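Local coordinates for protein transcription initiation factor IIB (Methanocaldococcus vulcanius, PDB 5O9I) that is a mini-intein interrupting an archaeal transcription factor, and with its HINT fold probably excises itself by protein splicing and joins the flanking segments, at residues D114-V117 / G118-L121; P167-G170 / Y171-L175. All coordinates share one frame; numbering follows the deposited sequence.

Interaction 1 (D114-V117 / G118-L121)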
loop_
_atom_site.group_PDB
_atom_site.type_symbol
_atom_site.label_atom_id
_atom_site.label_comp_id
_atom_site.label_asym_id
_atom_site.label_seq_id
_atom_site.Cartn_x
_atom_site.Cartn_y
_atom_site.Cartn_z
ATOM N N ASP A 114 -10.360 10.286 -7.245
ATOM C CA ASP A 114 -11.447 10.967 -6.545
ATOM C C ASP A 114 -11.051 11.761 -5.292
ATOM O O ASP A 114 -11.923 12.292 -4.604
ATOM C CB ASP A 114 -12.515 9.956 -6.149
ATOM C CG ASP A 114 -13.239 9.400 -7.342
ATOM O OD1 ASP A 114 -13.896 10.178 -8.059
ATOM O OD2 ASP A 114 -13.191 8.177 -7.543
ATOM N N LEU A 115 -9.771 11.862 -4.967
ATOM C CA LEU A 115 -9.397 12.594 -3.772
ATOM C C LEU A 115 -9.350 14.056 -4.099
ATOM O O LEU A 115 -9.337 14.442 -5.266
ATOM C CB LEU A 115 -8.039 12.154 -3.202
ATOM C CG LEU A 115 -7.917 10.816 -2.453
ATOM C CD1 LEU A 115 -6.457 10.576 -2.158
ATOM C CD2 LEU A 115 -8.690 10.844 -1.153
ATOM N N ARG A 116 -9.318 14.847 -3.033
ATOM C CA ARG A 116 -9.186 16.285 -3.099
ATOM C C ARG A 116 -8.403 16.736 -1.883
ATOM O O ARG A 116 -8.426 16.067 -0.838
ATOM C CB ARG A 116 -10.596 16.911 -3.130
ATOM C CG ARG A 116 -11.350 16.890 -1.805
ATOM C CD ARG A 116 -12.878 16.827 -1.922
ATOM N NE ARG A 116 -13.384 15.500 -1.524
ATOM C CZ ARG A 116 -14.677 15.172 -1.350
ATOM N NH1 ARG A 116 -15.655 16.062 -1.556
ATOM N NH2 ARG A 116 -14.996 13.932 -0.970
ATOM N N VAL A 117 -7.752 17.884 -1.997
ATOM C CA VAL A 117 -7.026 18.471 -0.868
ATOM C C VAL A 117 -7.967 18.688 0.346
ATOM O O VAL A 117 -9.136 19.031 0.173
ATOM C CB VAL A 117 -6.320 19.793 -1.302
ATOM C CG1 VAL A 117 -5.691 20.501 -0.129
ATOM C CG2 VAL A 117 -5.248 19.515 -2.345
ATOM N N GLY A 118 -7.471 18.459 1.560
ATOM C CA GLY A 118 -8.280 18.645 2.779
ATOM C C GLY A 118 -9.197 17.490 3.189
ATOM O O GLY A 118 -9.857 17.555 4.240
ATOM N N ASP A 119 -9.252 16.427 2.385
ATOM C CA ASP A 119 -9.861 15.205 2.846
ATOM C C ASP A 119 -8.901 14.481 3.780
ATOM O O ASP A 119 -7.663 14.685 3.770
ATOM C CB ASP A 119 -10.364 14.273 1.723
ATOM C CG ASP A 119 -11.944 14.120 1.719
ATOM O OD1 ASP A 119 -12.627 15.131 1.438
ATOM O OD2 ASP A 119 -12.493 13.018 2.013
ATOM N N ILE A 120 -9.553 13.646 4.584
ATOM C CA ILE A 120 -8.947 12.962 5.665
ATOM C C ILE A 120 -8.550 11.599 5.134
ATOM O O ILE A 120 -9.380 10.893 4.559
ATOM C CB ILE A 120 -9.922 12.903 6.849
ATOM C CG1 ILE A 120 -9.703 14.162 7.709
ATOM C CG2 ILE A 120 -9.758 11.622 7.676
ATOM C CD1 ILE A 120 -10.915 14.627 8.483
ATOM N N LEU A 121 -7.270 11.268 5.321
ATOM C CA LEU A 121 -6.736 9.958 4.977
ATOM C C LEU A 121 -6.318 9.222 6.197
ATOM O O LEU A 121 -5.994 9.822 7.201
ATOM C CB LEU A 121 -5.539 10.102 4.061
ATOM C CG LEU A 121 -5.874 10.505 2.632
ATOM C CD1 LEU A 121 -4.637 10.280 1.768
ATOM C CD2 LEU A 121 -7.062 9.757 2.071
#
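The guanidinium of Arg116 has Asp119 OD1 over one face, the carboxylate and guanidinium planes 5° apart and the carboxylate offset. Arg116 NE is 3.1 Å from Asp119 OD1, a salt bridge, yet the oxygen sits well out of the guanidinium plane and no N-H points at it, so the attraction is one of charge alone. The Arg116 chain starts with CG lodged between the backbone N and the carbonyl carbon (chi1 74°), then bends at chi3 to bring NE within reach of OD1. The pair belongs to a type II beta turn from Arg116 to Asp119, leading into strand 120-124, an outer strand of an antiparallel sheet of the intein splicing domain. A weak hydrogen bond, Asp119 N to Arg116 O at 3.3 Å, closes the turn, and Gly118 holds a third position whose backbone angles would press any CB against the preceding carbonyl. Replacing Asp119 by an alanine removes the carboxylate and is likely to leave the Arg116 guanidinium without this countercharge and freer to turn. Leu115 and Leu121 meet tip to tip, CD2 to CD2 at 3.8 Å, and both side chains touch Ile159 of the adjacent strand 154-162 and Ile83 of strand 81-85.

Interaction 2 (P167-G170 / Y171-L175)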
loop_
_atom_site.group_PDB
_atom_site.type_symbol
_atom_site.label_atom_id
_atom_site.label_comp_id
_atom_site.label_asym_id
_atom_site.label_seq_id
_atom_site.Cartn_x
_atom_site.Cartn_y
_atom_site.Cartn_z
ATOM N N PRO A 167 7.035 7.600 -12.595
ATOM C CA PRO A 167 7.456 6.452 -11.799
ATOM C C PRO A 167 8.896 5.991 -11.859
ATOM O O PRO A 167 9.321 5.464 -12.882
ATOM C CB PRO A 167 6.652 5.325 -12.397
ATOM C CG PRO A 167 6.411 5.756 -13.779
ATOM C CD PRO A 167 6.081 7.184 -13.612
ATOM N N THR A 168 9.550 6.038 -10.705
ATOM C CA THR A 168 10.871 5.460 -10.502
ATOM C C THR A 168 10.769 3.955 -10.871
ATOM O O THR A 168 9.776 3.326 -10.509
ATOM C CB THR A 168 11.340 5.663 -9.027
ATOM O OG1 THR A 168 11.281 4.432 -8.300
ATOM C CG2 THR A 168 10.555 6.770 -8.246
ATOM N N ASN A 169 11.754 3.389 -11.572
ATOM C CA ASN A 169 11.595 2.152 -12.317
ATOM C C ASN A 169 10.177 2.130 -12.843
ATOM O O ASN A 169 9.326 1.581 -12.167
ATOM C CB ASN A 169 11.997 0.879 -11.506
ATOM C CG ASN A 169 11.581 -0.441 -12.191
ATOM O OD1 ASN A 169 11.628 -0.481 -13.582
ATOM N ND2 ASN A 169 11.032 -1.451 -11.313
ATOM N N GLY A 170 9.917 2.742 -14.000
ATOM C CA GLY A 170 8.576 2.709 -14.631
ATOM C C GLY A 170 7.738 1.438 -14.477
ATOM O O GLY A 170 7.466 0.742 -15.410
ATOM N N TYR A 171 7.372 1.123 -13.250
ATOM C CA TYR A 171 6.676 -0.105 -12.890
ATOM C C TYR A 171 5.984 0.248 -11.613
ATOM O O TYR A 171 6.590 0.863 -10.739
ATOM C CB TYR A 171 7.647 -1.266 -12.569
ATOM C CG TYR A 171 7.798 -2.382 -13.593
ATOM C CD1 TYR A 171 8.531 -3.510 -13.273
ATOM C CD2 TYR A 171 7.198 -2.353 -14.862
ATOM C CE1 TYR A 171 8.694 -4.552 -14.178
ATOM C CE2 TYR A 171 7.357 -3.402 -15.765
ATOM C CZ TYR A 171 8.085 -4.521 -15.407
ATOM O OH TYR A 171 8.268 -5.540 -16.340
ATOM N N ALA A 172 4.724 -0.146 -11.517
ATOM C CA ALA A 172 3.947 -0.071 -10.298
ATOM C C ALA A 172 3.778 -1.489 -9.798
ATOM O O ALA A 172 3.875 -2.410 -10.548
ATOM C CB ALA A 172 2.597 0.573 -10.560
ATOM N N TYR A 173 3.554 -1.628 -8.507
ATOM C CA TYR A 173 3.618 -2.892 -7.800
ATOM C C TYR A 173 2.344 -3.127 -6.976
ATOM O O TYR A 173 1.651 -2.183 -6.655
ATOM C CB TYR A 173 4.854 -2.870 -6.908
ATOM C CG TYR A 173 6.097 -2.968 -7.744
ATOM C CD1 TYR A 173 6.567 -4.201 -8.174
ATOM C CD2 TYR A 173 6.789 -1.823 -8.184
ATOM C CE1 TYR A 173 7.714 -4.316 -8.982
ATOM C CE2 TYR A 173 7.912 -1.929 -9.004
ATOM C CZ TYR A 173 8.379 -3.189 -9.390
ATOM O OH TYR A 173 9.499 -3.311 -10.196
ATOM N N ASP A 174 2.031 -4.383 -6.661
ATOM C CA ASP A 174 0.992 -4.660 -5.687
ATOM C C ASP A 174 1.127 -5.984 -4.986
ATOM O O ASP A 174 1.963 -6.804 -5.379
ATOM C CB ASP A 174 -0.419 -4.539 -6.276
ATOM C CG ASP A 174 -1.331 -3.714 -5.342
ATOM O OD1 ASP A 174 -1.677 -4.178 -4.221
ATOM O OD2 ASP A 174 -1.553 -2.521 -5.686
ATOM N N LEU A 175 0.345 -6.136 -3.900
ATOM C CA LEU A 175 0.304 -7.332 -3.077
ATOM C C LEU A 175 -1.149 -7.761 -2.926
ATOM O O LEU A 175 -2.048 -6.933 -2.810
ATOM C CB LEU A 175 0.813 -7.033 -1.660
ATOM C CG LEU A 175 2.180 -6.375 -1.450
ATOM C CD1 LEU A 175 2.344 -5.937 -0.008
ATOM C CD2 LEU A 175 3.319 -7.296 -1.808
#
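Tyr171, Asn169 and Gly170 carry most of this contact, where the loop after strand 154-162 enters strand 171-176. Asn169 has CG anti to its own backbone N (chi1 169°), which directs the carboxamide across the base of the Tyr171 side chain. Its ND2 lies 3.6 Å from Tyr171 CB and 3.8 Å from Tyr171 CD1, approaching the ring obliquely, with amide and ring planes 56° apart. Near the other ortho carbon comes the carbonyl of Gly170, whose O is 3.2 Å from Tyr171 CD2, again at a slant. The same Asn169 amide reaches the phenol end of Tyr173: ND2 is 2.7 Å from Tyr173 OH, at the edge of that ring and in its plane. Tyr173 OH in turn lies in the plane of the Tyr171 ring, at its edge, and is hydrogen-bonded to Asp30 of helix 25-34. In this HINT fold, strand 171-176 runs antiparallel to both strand 6-7 and strand 71-76, and Tyr171 also touches Arg74 and Pro76 of the latter. The contact thus places an uncharged amide beside two phenol rings, next to a hydroxyl that already has a carboxylate partner in Asp30.

Interactions 1 and 2 are both surface contacts made where a loop runs into a strand, yet each has one buried member, Leu121 in interaction 1 and Tyr173 in interaction 2. Their centres are about 23 Å apart and their nearest atoms about 14 Å. They belong to different antiparallel sheets: residues 114-121 run from a loop into the start of strand 120-124, an outer strand, whereas residues 167-175 take in most of strand 171-176, which has a partner strand along each edge. Strand 154-162 connects them, pairing with strand 120-124 and preceding the loop that holds 167-170. Interaction 1 combines opposite charges with a leucine pair; interaction 2 sets an uncharged amide beside two tyrosine rings.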